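Local coordinates for protein AGR_L_2016p (Agrobacterium tumefaciens, PDB 2GVH) that probably hydrolyses acyl-CoA thioesters to free coenzyme A and a carboxylic acid, using a chain that carries two hot-dog thioesterase regions, at residues Thr69-Ala74 with Tyr143-Leu148; Glu114-Arg119 with Ala193-Cys198; Ala53-Val58 with Thr123-Ile128; Glu181-Met186 with Ile210-Ala215. One frame throughout, in Å; residues are numbered along the deposited sequence.

Contact 1 of 4, residues Thr69-Ala74 with Tyr143-Leu148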
loop_
_atom_site.group_PDB
_atom_site.type_symbol
_atom_site.label_atom_id
_atom_site.label_comp_id
_atom_site.label_asym_id
_atom_site.label_seq_id
_atom_site.Cartn_x
_atom_site.Cartn_y
_atom_site.Cartn_z
ATOM N N THR B 69 19.412 14.655 10.462
ATOM C CA THR B 69 19.837 15.098 9.128
ATOM C C THR B 69 19.419 14.013 8.155
ATOM O O THR B 69 19.155 12.918 8.592
ATOM C CB THR B 69 21.374 15.331 9.077
ATOM O OG1 THR B 69 21.730 16.001 7.863
ATOM C CG2 THR B 69 22.147 14.018 9.194
ATOM N N PRO B 70 19.320 14.303 6.840
ATOM C CA PRO B 70 18.939 13.184 5.958
ATOM C C PRO B 70 20.031 12.105 5.882
ATOM O O PRO B 70 21.218 12.423 5.957
ATOM C CB PRO B 70 18.741 13.848 4.589
ATOM C CG PRO B 70 18.632 15.324 4.880
ATOM C CD PRO B 70 19.484 15.559 6.086
ATOM N N PHE B 71 19.611 10.848 5.769
ATOM C CA PHE B 71 20.501 9.700 5.621
ATOM C C PHE B 71 20.148 8.835 4.425
ATOM O O PHE B 71 18.982 8.692 4.071
ATOM C CB PHE B 71 20.396 8.796 6.842
ATOM C CG PHE B 71 21.214 9.243 7.990
ATOM C CD1 PHE B 71 22.527 8.887 8.086
ATOM C CD2 PHE B 71 20.667 10.043 8.972
ATOM C CE1 PHE B 71 23.285 9.309 9.137
ATOM C CE2 PHE B 71 21.416 10.474 10.021
ATOM C CZ PHE B 71 22.724 10.100 10.114
ATOM N N VAL B 72 21.161 8.218 3.839
ATOM C CA VAL B 72 20.940 7.148 2.880
ATOM C C VAL B 72 21.652 5.890 3.346
ATOM O O VAL B 72 22.525 5.927 4.234
ATOM C CB VAL B 72 21.453 7.501 1.483
ATOM C CG1 VAL B 72 20.624 8.623 0.900
ATOM C CG2 VAL B 72 22.984 7.843 1.502
ATOM N N THR B 73 21.289 4.777 2.733
ATOM C CA THR B 73 21.913 3.518 3.021
ATOM C C THR B 73 23.036 3.306 2.033
ATOM O O THR B 73 22.796 3.093 0.845
ATOM C CB THR B 73 20.913 2.427 2.951
ATOM O OG1 THR B 73 19.896 2.710 3.902
ATOM C CG2 THR B 73 21.539 1.115 3.308
ATOM N N ALA B 74 24.271 3.398 2.524
ATOM C CA ALA B 74 25.422 3.221 1.646
ATOM C C ALA B 74 25.607 1.727 1.436
ATOM O O ALA B 74 25.909 1.264 0.330
ATOM C CB ALA B 74 26.655 3.835 2.243
ATOM N N TYR B 143 28.781 19.865 8.464
ATOM C CA TYR B 143 28.011 18.962 9.312
ATOM C C TYR B 143 28.908 17.837 9.795
ATOM O O TYR B 143 29.642 17.245 9.000
ATOM C CB TYR B 143 26.839 18.341 8.552
ATOM C CG TYR B 143 26.186 17.269 9.398
ATOM C CD1 TYR B 143 25.234 17.610 10.349
ATOM C CD2 TYR B 143 26.593 15.940 9.319
ATOM C CE1 TYR B 143 24.667 16.665 11.169
ATOM C CE2 TYR B 143 26.027 14.976 10.144
ATOM C CZ TYR B 143 25.059 15.351 11.063
ATOM O OH TYR B 143 24.491 14.438 11.908
ATOM N N VAL B 144 28.848 17.510 11.078
ATOM C CA VAL B 144 29.368 16.205 11.484
ATOM C C VAL B 144 28.344 15.395 12.322
ATOM O O VAL B 144 27.391 15.959 12.881
ATOM C CB VAL B 144 30.691 16.292 12.261
ATOM C CG1 VAL B 144 31.615 17.429 11.689
ATOM C CG2 VAL B 144 30.381 16.468 13.730
ATOM N N LEU B 145 28.567 14.092 12.453
ATOM C CA LEU B 145 27.756 13.358 13.415
ATOM C C LEU B 145 28.329 13.595 14.793
ATOM O O LEU B 145 29.519 13.756 14.935
ATOM C CB LEU B 145 27.671 11.840 13.156
ATOM C CG LEU B 145 27.482 11.341 11.755
ATOM C CD1 LEU B 145 28.312 10.065 11.659
ATOM C CD2 LEU B 145 26.012 11.116 11.537
ATOM N N PRO B 146 27.460 13.566 15.808
ATOM C CA PRO B 146 27.897 13.707 17.189
ATOM C C PRO B 146 28.738 12.501 17.614
ATOM O O PRO B 146 28.518 11.405 17.101
ATOM C CB PRO B 146 26.580 13.740 17.983
ATOM C CG PRO B 146 25.536 13.201 17.067
ATOM C CD PRO B 146 25.997 13.404 15.672
ATOM N N GLU B 147 29.723 12.718 18.507
ATOM C CA GLU B 147 30.347 11.584 19.221
ATOM C C GLU B 147 29.264 10.594 19.756
ATOM O O GLU B 147 28.393 10.999 20.537
ATOM C CB GLU B 147 31.209 12.082 20.372
ATOM C CG GLU B 147 32.092 11.010 20.994
ATOM C CD GLU B 147 33.085 11.564 22.049
ATOM O OE1 GLU B 147 33.882 12.515 21.762
ATOM O OE2 GLU B 147 33.075 11.017 23.178
ATOM N N LEU B 148 29.314 9.328 19.315
ATOM C CA LEU B 148 28.468 8.236 19.885
ATOM C C LEU B 148 29.046 7.805 21.236
ATOM O O LEU B 148 30.264 7.620 21.357
ATOM C CB LEU B 148 28.394 7.007 18.957
ATOM C CG LEU B 148 27.776 5.662 19.436
ATOM C CD1 LEU B 148 26.462 5.795 20.189
ATOM C CD2 LEU B 148 27.535 4.620 18.302
#

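Contact 2 of 4, residues Glu114-Arg119 with Ala193-Cys198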
loop_
_atom_site.group_PDB
_atom_site.type_symbol
_atom_site.label_atom_id
_atom_site.label_comp_id
_atom_site.label_asym_id
_atom_site.label_seq_id
_atom_site.Cartn_x
_atom_site.Cartn_y
_atom_site.Cartn_z
ATOM N N GLU B 114 8.209 -13.634 17.239
ATOM C CA GLU B 114 7.642 -14.439 18.315
ATOM C C GLU B 114 6.257 -14.917 17.914
ATOM O O GLU B 114 5.487 -14.118 17.402
ATOM C CB GLU B 114 7.555 -13.608 19.586
ATOM C CG GLU B 114 8.871 -13.444 20.284
ATOM C CD GLU B 114 8.827 -12.502 21.486
ATOM O OE1 GLU B 114 7.788 -12.428 22.195
ATOM O OE2 GLU B 114 9.862 -11.833 21.726
ATOM N N THR B 115 5.920 -16.190 18.144
ATOM C CA THR B 115 4.595 -16.664 17.783
ATOM C C THR B 115 3.574 -15.829 18.520
ATOM O O THR B 115 3.823 -15.387 19.639
ATOM C CB THR B 115 4.313 -18.152 18.129
ATOM O OG1 THR B 115 4.589 -18.392 19.501
ATOM C CG2 THR B 115 5.116 -19.077 17.290
ATOM N N ILE B 116 2.429 -15.619 17.883
ATOM C CA ILE B 116 1.324 -14.938 18.500
ATOM C C ILE B 116 0.784 -15.849 19.577
ATOM O O ILE B 116 0.548 -15.400 20.688
ATOM C CB ILE B 116 0.223 -14.588 17.462
ATOM C CG1 ILE B 116 0.743 -13.528 16.501
ATOM C CG2 ILE B 116 -1.053 -14.124 18.153
ATOM C CD1 ILE B 116 -0.033 -13.390 15.267
ATOM N N ILE B 117 0.576 -17.129 19.227
ATOM C CA ILE B 117 0.119 -18.124 20.179
ATOM C C ILE B 117 1.348 -18.734 20.833
ATOM O O ILE B 117 2.136 -19.395 20.163
ATOM C CB ILE B 117 -0.750 -19.249 19.516
ATOM C CG1 ILE B 117 -1.996 -18.669 18.851
ATOM C CG2 ILE B 117 -1.146 -20.302 20.556
ATOM C CD1 ILE B 117 -2.447 -19.475 17.671
ATOM N N GLY B 118 1.520 -18.501 22.133
ATOM C CA GLY B 118 2.637 -19.060 22.876
ATOM C C GLY B 118 3.848 -18.162 23.086
ATOM O O GLY B 118 4.620 -18.385 24.007
ATOM N N ARG B 119 4.046 -17.155 22.232
ATOM C CA ARG B 119 5.226 -16.236 22.369
ATOM C C ARG B 119 6.588 -16.957 22.345
ATOM O O ARG B 119 7.467 -16.722 23.187
ATOM C CB ARG B 119 5.114 -15.362 23.635
ATOM C CG ARG B 119 5.057 -13.890 23.370
ATOM C CD ARG B 119 5.351 -13.081 24.645
ATOM N NE ARG B 119 6.307 -12.014 24.369
ATOM C CZ ARG B 119 6.527 -10.973 25.161
ATOM N NH1 ARG B 119 5.860 -10.844 26.315
ATOM N NH2 ARG B 119 7.428 -10.055 24.800
ATOM N N ALA B 193 0.548 -5.229 22.620
ATOM C CA ALA B 193 0.517 -5.335 24.096
ATOM C C ALA B 193 -0.464 -6.355 24.671
ATOM O O ALA B 193 -0.070 -7.174 25.503
ATOM C CB ALA B 193 0.248 -3.976 24.731
ATOM N N ALA B 194 -1.734 -6.305 24.265
ATOM C CA ALA B 194 -2.711 -7.365 24.644
ATOM C C ALA B 194 -2.215 -8.767 24.375
ATOM O O ALA B 194 -2.208 -9.617 25.258
ATOM C CB ALA B 194 -4.078 -7.183 23.905
ATOM N N SER B 195 -1.784 -8.994 23.145
ATOM C CA SER B 195 -1.471 -10.350 22.683
ATOM C C SER B 195 -0.256 -10.874 23.376
ATOM O O SER B 195 -0.213 -12.018 23.797
ATOM C CB SER B 195 -1.256 -10.370 21.178
ATOM O OG SER B 195 -0.797 -11.637 20.794
ATOM N N ARG B 196 0.739 -10.020 23.501
ATOM C CA ARG B 196 1.923 -10.338 24.324
ATOM C C ARG B 196 1.532 -10.726 25.727
ATOM O O ARG B 196 2.038 -11.697 26.245
ATOM C CB ARG B 196 2.941 -9.188 24.332
ATOM C CG ARG B 196 3.785 -9.159 23.059
ATOM C CD ARG B 196 4.778 -8.034 23.071
ATOM N NE ARG B 196 5.717 -8.061 21.949
ATOM C CZ ARG B 196 6.622 -7.109 21.728
ATOM N NH1 ARG B 196 6.704 -6.056 22.536
ATOM N NH2 ARG B 196 7.461 -7.199 20.707
ATOM N N TYR B 197 0.587 -10.004 26.320
ATOM C CA TYR B 197 0.165 -10.279 27.699
ATOM C C TYR B 197 -0.476 -11.647 27.843
ATOM O O TYR B 197 -0.143 -12.390 28.733
ATOM C CB TYR B 197 -0.821 -9.215 28.174
ATOM C CG TYR B 197 -1.160 -9.330 29.626
ATOM C CD1 TYR B 197 -0.356 -8.729 30.592
ATOM C CD2 TYR B 197 -2.265 -10.064 30.050
ATOM C CE1 TYR B 197 -0.651 -8.844 31.945
ATOM C CE2 TYR B 197 -2.564 -10.186 31.412
ATOM C CZ TYR B 197 -1.748 -9.567 32.347
ATOM O OH TYR B 197 -2.015 -9.665 33.694
ATOM N N CYS B 198 -1.411 -11.987 26.974
ATOM C CA CYS B 198 -2.143 -13.220 27.183
ATOM C C CYS B 198 -1.521 -14.443 26.475
ATOM O O CYS B 198 -1.890 -15.566 26.759
ATOM C CB CYS B 198 -3.593 -13.013 26.775
ATOM S SG CYS B 198 -3.892 -12.803 24.982
#

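Contact 3 of 4, residues Ala53-Val58 with Thr123-Ile128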
loop_
_atom_site.group_PDB
_atom_site.type_symbol
_atom_site.label_atom_id
_atom_site.label_comp_id
_atom_site.label_asym_id
_atom_site.label_seq_id
_atom_site.Cartn_x
_atom_site.Cartn_y
_atom_site.Cartn_z
ATOM N N ALA B 53 13.483 -4.884 3.891
ATOM C CA ALA B 53 13.056 -3.483 3.851
ATOM C C ALA B 53 12.784 -2.868 5.241
ATOM O O ALA B 53 13.176 -1.745 5.519
ATOM C CB ALA B 53 11.819 -3.354 2.930
ATOM N N LEU B 54 12.148 -3.633 6.124
ATOM C CA LEU B 54 11.781 -3.158 7.447
ATOM C C LEU B 54 12.991 -3.022 8.298
ATOM O O LEU B 54 13.088 -2.061 9.071
ATOM C CB LEU B 54 10.763 -4.060 8.139
ATOM C CG LEU B 54 9.333 -4.020 7.627
ATOM C CD1 LEU B 54 8.330 -4.615 8.601
ATOM C CD2 LEU B 54 8.941 -2.641 7.374
HETATM N N MSE B 55 13.927 -3.947 8.157
HETATM C CA MSE B 55 15.205 -3.786 8.837
HETATM C C MSE B 55 15.881 -2.478 8.414
HETATM O O MSE B 55 16.421 -1.754 9.240
HETATM C CB MSE B 55 16.107 -4.962 8.562
HETATM C CG MSE B 55 15.582 -6.279 9.107
HETATM SE SE MSE B 55 16.754 -7.832 8.690
HETATM C CE MSE B 55 18.062 -7.523 10.046
ATOM N N ASP B 56 15.838 -2.152 7.126
ATOM C CA ASP B 56 16.453 -0.925 6.711
ATOM C C ASP B 56 15.642 0.255 7.216
ATOM O O ASP B 56 16.215 1.238 7.686
ATOM C CB ASP B 56 16.689 -0.927 5.209
ATOM C CG ASP B 56 16.997 0.445 4.648
ATOM O OD1 ASP B 56 18.184 0.827 4.608
ATOM O OD2 ASP B 56 16.029 1.124 4.207
ATOM N N ARG B 57 14.298 0.165 7.127
ATOM C CA ARG B 57 13.480 1.316 7.614
ATOM C C ARG B 57 13.824 1.707 9.071
ATOM O O ARG B 57 14.045 2.884 9.381
ATOM C CB ARG B 57 11.996 1.080 7.443
ATOM C CG ARG B 57 11.150 2.379 7.337
ATOM C CD ARG B 57 9.635 2.097 7.435
ATOM N NE ARG B 57 9.242 1.226 6.362
ATOM C CZ ARG B 57 8.244 0.353 6.407
ATOM N NH1 ARG B 57 7.493 0.207 7.489
ATOM N NH2 ARG B 57 8.000 -0.392 5.343
ATOM N N VAL B 58 13.921 0.735 9.964
ATOM C CA VAL B 58 14.138 1.093 11.355
ATOM C C VAL B 58 15.585 1.544 11.571
ATOM O O VAL B 58 15.890 2.319 12.485
ATOM C CB VAL B 58 13.731 -0.051 12.295
ATOM C CG1 VAL B 58 14.391 -1.386 11.867
ATOM C CG2 VAL B 58 14.009 0.302 13.737
ATOM N N THR B 123 12.695 -16.613 15.194
ATOM C CA THR B 123 13.844 -16.106 14.449
ATOM C C THR B 123 14.576 -15.103 15.274
ATOM O O THR B 123 14.055 -14.581 16.236
ATOM C CB THR B 123 13.535 -15.342 13.106
ATOM O OG1 THR B 123 12.963 -14.064 13.395
ATOM C CG2 THR B 123 12.658 -16.157 12.104
ATOM N N CYS B 124 15.772 -14.793 14.821
ATOM C CA CYS B 124 16.579 -13.837 15.476
ATOM C C CYS B 124 17.694 -13.333 14.576
ATOM O O CYS B 124 18.865 -13.473 14.878
ATOM C CB CYS B 124 17.170 -14.469 16.700
ATOM S SG CYS B 124 17.966 -13.192 17.635
ATOM N N THR B 125 17.311 -12.737 13.456
ATOM C CA THR B 125 18.224 -12.306 12.437
ATOM C C THR B 125 18.906 -10.967 12.781
ATOM O O THR B 125 18.285 -10.024 13.272
ATOM C CB THR B 125 17.462 -12.199 11.162
ATOM O OG1 THR B 125 16.902 -13.484 10.857
ATOM C CG2 THR B 125 18.363 -11.770 10.041
ATOM N N ARG B 126 20.199 -10.889 12.527
ATOM C CA ARG B 126 20.944 -9.680 12.829
ATOM C C ARG B 126 21.430 -9.072 11.526
ATOM O O ARG B 126 21.872 -9.788 10.642
ATOM C CB ARG B 126 22.111 -10.029 13.742
ATOM C CG ARG B 126 23.143 -8.980 13.899
ATOM C CD ARG B 126 24.331 -9.557 14.592
ATOM N NE ARG B 126 25.135 -8.498 15.190
ATOM C CZ ARG B 126 26.380 -8.200 14.848
ATOM N NH1 ARG B 126 27.026 -8.897 13.908
ATOM N NH2 ARG B 126 26.989 -7.205 15.473
ATOM N N GLY B 127 21.318 -7.759 11.380
ATOM C CA GLY B 127 21.907 -7.075 10.228
ATOM C C GLY B 127 22.716 -5.855 10.632
ATOM O O GLY B 127 22.483 -5.254 11.675
ATOM N N ILE B 128 23.663 -5.475 9.794
ATOM C CA ILE B 128 24.465 -4.303 10.066
ATOM C C ILE B 128 24.335 -3.357 8.898
ATOM O O ILE B 128 24.630 -3.724 7.768
ATOM C CB ILE B 128 25.949 -4.661 10.287
ATOM C CG1 ILE B 128 26.157 -5.341 11.645
ATOM C CG2 ILE B 128 26.799 -3.425 10.215
#

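Contact 4 of 4, residues Glu181-Met186 with Ile210-Ala215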
loop_
_atom_site.group_PDB
_atom_site.type_symbol
_atom_site.label_atom_id
_atom_site.label_comp_id
_atom_site.label_asym_id
_atom_site.label_seq_id
_atom_site.Cartn_x
_atom_site.Cartn_y
_atom_site.Cartn_z
ATOM N N GLU B 181 -5.898 7.059 10.520
ATOM C CA GLU B 181 -4.743 6.252 10.245
ATOM C C GLU B 181 -3.833 6.269 11.476
ATOM O O GLU B 181 -3.141 5.331 11.754
ATOM C CB GLU B 181 -4.093 6.722 8.950
ATOM C CG GLU B 181 -3.350 5.646 8.276
ATOM C CD GLU B 181 -4.177 4.983 7.246
ATOM O OE1 GLU B 181 -5.019 5.674 6.664
ATOM O OE2 GLU B 181 -4.008 3.775 7.018
ATOM N N ALA B 182 -3.913 7.334 12.244
ATOM C CA ALA B 182 -3.273 7.392 13.527
ATOM C C ALA B 182 -3.960 6.474 14.506
ATOM O O ALA B 182 -3.310 5.877 15.388
ATOM C CB ALA B 182 -3.286 8.795 14.031
ATOM N N ILE B 183 -5.287 6.351 14.374
ATOM C CA ILE B 183 -6.035 5.524 15.289
ATOM C C ILE B 183 -5.603 4.091 15.040
ATOM O O ILE B 183 -5.363 3.338 15.987
ATOM C CB ILE B 183 -7.542 5.703 15.102
ATOM C CG1 ILE B 183 -8.040 6.946 15.838
ATOM C CG2 ILE B 183 -8.378 4.489 15.641
ATOM C CD1 ILE B 183 -9.392 7.407 15.304
ATOM N N ALA B 184 -5.456 3.731 13.772
ATOM C CA ALA B 184 -5.185 2.329 13.410
ATOM C C ALA B 184 -3.811 1.937 13.950
ATOM O O ALA B 184 -3.617 0.855 14.445
ATOM C CB ALA B 184 -5.260 2.126 11.923
ATOM N N TYR B 185 -2.871 2.852 13.926
ATOM C CA TYR B 185 -1.584 2.564 14.512
ATOM C C TYR B 185 -1.744 2.335 16.021
ATOM O O TYR B 185 -1.131 1.432 16.591
ATOM C CB TYR B 185 -0.571 3.649 14.172
ATOM C CG TYR B 185 0.837 3.290 14.578
ATOM C CD1 TYR B 185 1.578 2.341 13.863
ATOM C CD2 TYR B 185 1.421 3.865 15.698
ATOM C CE1 TYR B 185 2.888 1.979 14.245
ATOM C CE2 TYR B 185 2.708 3.516 16.085
ATOM C CZ TYR B 185 3.438 2.578 15.377
ATOM O OH TYR B 185 4.732 2.279 15.823
HETATM N N MSE B 186 -2.647 3.059 16.652
HETATM C CA MSE B 186 -2.781 2.912 18.073
HETATM C C MSE B 186 -3.354 1.562 18.370
HETATM O O MSE B 186 -2.986 0.932 19.346
HETATM C CB MSE B 186 -3.661 3.999 18.657
HETATM C CG MSE B 186 -3.059 5.348 18.562
HETATM SE SE MSE B 186 -4.415 6.684 18.994
HETATM C CE MSE B 186 -4.185 6.717 20.951
ATOM N N ILE B 210 -11.500 9.140 21.611
ATOM C CA ILE B 210 -10.127 9.560 21.376
ATOM C C ILE B 210 -10.152 10.988 20.899
ATOM O O ILE B 210 -10.827 11.275 19.896
ATOM C CB ILE B 210 -9.452 8.699 20.291
ATOM C CG1 ILE B 210 -9.318 7.264 20.786
ATOM C CG2 ILE B 210 -8.058 9.256 19.960
ATOM C CD1 ILE B 210 -8.907 6.334 19.751
ATOM N N ASP B 211 -9.445 11.858 21.633
ATOM C CA ASP B 211 -9.267 13.276 21.285
ATOM C C ASP B 211 -7.880 13.528 20.758
ATOM O O ASP B 211 -6.923 13.025 21.317
ATOM C CB ASP B 211 -9.512 14.168 22.501
ATOM C CG ASP B 211 -10.976 14.165 22.939
ATOM O OD1 ASP B 211 -11.856 14.507 22.112
ATOM O OD2 ASP B 211 -11.248 13.822 24.109
ATOM N N PHE B 212 -7.770 14.295 19.682
ATOM C CA PHE B 212 -6.482 14.575 19.069
ATOM C C PHE B 212 -6.024 15.954 19.436
ATOM O O PHE B 212 -6.760 16.897 19.216
ATOM C CB PHE B 212 -6.571 14.480 17.557
ATOM C CG PHE B 212 -6.642 13.100 17.057
ATOM C CD1 PHE B 212 -5.485 12.373 16.854
ATOM C CD2 PHE B 212 -7.874 12.509 16.757
ATOM C CE1 PHE B 212 -5.557 11.061 16.363
ATOM C CE2 PHE B 212 -7.944 11.217 16.280
ATOM C CZ PHE B 212 -6.791 10.488 16.092
ATOM N N ALA B 213 -4.808 16.080 19.963
ATOM C CA ALA B 213 -4.320 17.407 20.417
ATOM C C ALA B 213 -3.745 18.216 19.274
ATOM O O ALA B 213 -3.960 19.402 19.204
ATOM C CB ALA B 213 -3.306 17.291 21.553
ATOM N N ARG B 214 -3.006 17.578 18.379
ATOM C CA ARG B 214 -2.545 18.247 17.164
ATOM C C ARG B 214 -2.578 17.261 16.005
ATOM O O ARG B 214 -2.773 16.080 16.209
ATOM C CB ARG B 214 -1.154 18.904 17.348
ATOM C CG ARG B 214 0.016 17.959 17.374
ATOM C CD ARG B 214 1.369 18.695 17.600
ATOM N NE ARG B 214 1.994 19.292 16.407
ATOM C CZ ARG B 214 2.444 18.606 15.350
ATOM N NH1 ARG B 214 2.326 17.274 15.289
ATOM N NH2 ARG B 214 2.999 19.260 14.332
ATOM N N ALA B 215 -2.422 17.767 14.791
ATOM C CA ALA B 215 -2.408 16.929 13.612
ATOM C C ALA B 215 -0.970 16.501 13.364
ATOM O O ALA B 215 -0.018 17.245 13.680
ATOM C CB ALA B 215 -2.979 17.676 12.424
#

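Contact 1 of 4, residues Thr69-Ala74 with Tyr143-Leu148
Thr69 and Tyr143 reach toward each other from opposite directions and meet on the tyrosine's face. The methyl does most of the touching: Thr69 CG2 stands 3.7 Å from Tyr143 CZ and 3.6 Å from Tyr143 OH, so it covers the phenolic end of the ring. Behind it, Thr69 CB lies 4.1 Å from Tyr143 CE1, and the hydroxyl OG1 also sits above this face. With OG1 placed opposite the backbone N (chi1 -169°), CG2 is turned in between the N and the carbonyl carbon and faces the ring. The second pair meets differently. Leu145 comes to the edge of the Phe71 ring, near its plane, where one branch, Leu145 CD2, is 3.7 Å from Phe71 CZ; the two side chains run slantwise to each other. The Phe71 side chain also packs on Ala63 and Thr64 of helix 49-67 and on Met131 of strand 121-133. The loop carrying Tyr143 and Leu145 therefore lies beside the start of strand 71-80, outermost in this chain's first hot-dog sheet, which bonds on to the second subunit. Methyls and ring carbons make the join, while Tyr143 OH, at its rim, is hydrogen-bonded to Gly67 O at the end of helix 49-67. The contact is thus mainly apolar, and that bond would limit how far the ring can shift.

Contact 2 of 4, residues Glu114-Arg119 with Ala193-Cys198
Arg196 lies along one face of the Arg119 guanidinium, and each carbon of its chain has a counterpart there. Its CB is 3.9 Å from Arg119 NH1. The next atom, Arg196 CG, stands 3.9 Å above the Arg119 guanidinium plane, over its centre. Beyond it, Arg196 CD approaches Arg119 NH2 to 3.8 Å, and NE remains beside the same nitrogen. Because the chain is extended from CG to NE (chi3 173°), it carries on past its neighbour, and at the tip Arg196 NH2 forms a salt bridge with Glu92. The two guanidinium planes are only 7° apart. Arg119 has its own counter-ion: its NE donates to Glu114 OE1 over 2.7 Å, nearly straight at 170° and in the guanidinium plane. With a carboxylate for each arginine, the closeness of like charges is probably well compensated. Deeper in, Ile116 CG2 rests 3.6 Å from Ser195 OG, whose hydrogen bond goes to Lys200 O. Residues 114-119 run from strand 104-115 into the turn of its beta hairpin with strand 121-133. The contact thus joins the hairpin turn of the first thioesterase region to helix 179-198 of the second, consistent with a double hot-dog thioesterase.

Contact 3 of 4, residues Ala53-Val58 with Thr123-Ile128
Met55, a selenomethionine, ends with its methyl on the backbone of strand 123-128. The closest approach is Met55 CE to Gly127 N, 3.5 Å, with Gly127 CA at 3.9 Å from the same methyl. Just before the glycine, the peptide carbon Arg126 C is 4.0 Å from Met55 CE. Gly127 has no side chain, which lets the methyl lie directly on the main chain. To one side the Thr125 methyl gives a looser flank, Met55 CE to Thr125 CG2 being 4.3 Å. The selenomethionine chain is extended about chi2, and the bend at chi3 (79°) turns CE onto the Gly127 backbone.

In the next shell, the Met55 side chain also touches Phe93 of strand 89-100 and Val109 of strand 104-115. The strand itself is held by backbone hydrogen bonds from Thr125 to Met111 and from Gly127 to Val109. The next residue, Asp56, on another side of the helix, takes a weak hydrogen bond through OD2 from Gly180 N of the second subunit.

The two short segments lie 9.9 Å apart at their axes, their directions 53° from each other. Helix 49-67 is the hot-dog 'sausage' lying on the concave face of its antiparallel sheet; from it Met55 reaches strand 121-133 between strands 104-115 and 71-80, while Leu54 and Val58 lean on strands 29-35 and 89-100.

Contact 4 of 4, residues Glu181-Met186 with Ile210-Ala215
Phe212, Ile210 and Ile183 bury the most surface here, 57, 55 and 48 Å² respectively, and the phenylalanine ring meets two successive helix residues. Ile183 comes to the ring's edge, near its plane, crossing the aromatic side chain at about a right angle: Ile183 CG1 is 3.8 Å from Phe212 CZ, with Ile183 CD1 close behind at 4.1 Å from the same carbon. The preceding residue, Ala182, adds a slanting contact, its CB lying 4.0 Å from Phe212 CE1. The ring is pointed at the helix because its CG stands opposite its carbonyl carbon (chi1 -75°). Ile210 comes in beside it, crossing Ile183 at a slant, its tip Ile210 CD1 meeting Ile183 CG1 at 4.1 Å, while its branch methyl Ile210 CG2 lies over one face of Phe212, toward the rim and 4.1 Å above the plane. This is the hot-dog arrangement again: helix 179-198 packs on its antiparallel sheet, and strand 202-211, outermost within this chain, brings residues 210-215 against the early turns of the helix. Met186, a selenomethionine, leans toward Ile210-Ala215 from one turn on and packs on Phe260. Neighbours from the sheet back the ring, Thr255 and Ala256 of strand 252-264 among them. Across the subunit interface, Ile210 and Asp211 pair in an antiparallel ladder with a strand of the third subunit, whose Leu52 also touches Ile183.

Contacts 1, 3 and 4 are buried, but differ in chemistry: contact 4 is purely apolar side chains, contact 1 adds hydroxyls at a ring, and contact 3 sets a methyl on backbone. Contact 2, partly at the surface, lays two arginines side by side among carboxylates. Contacts 1 and 3 reach the same sheet, on neighbouring strands 71-80 and 121-133; helix 49-67, used by contact 3, precedes strand 71-80, and a probable hydrogen bond of 2.6 Å links Thr73 OG1 to Asp56 OD1. Contacts 2 and 4 share helix 179-198, one near its end and one near its start. Contact 2 bridges the two thioesterase regions; contact 4 stays within the second and borders the third subunit, as contacts 1 and 3 border the second.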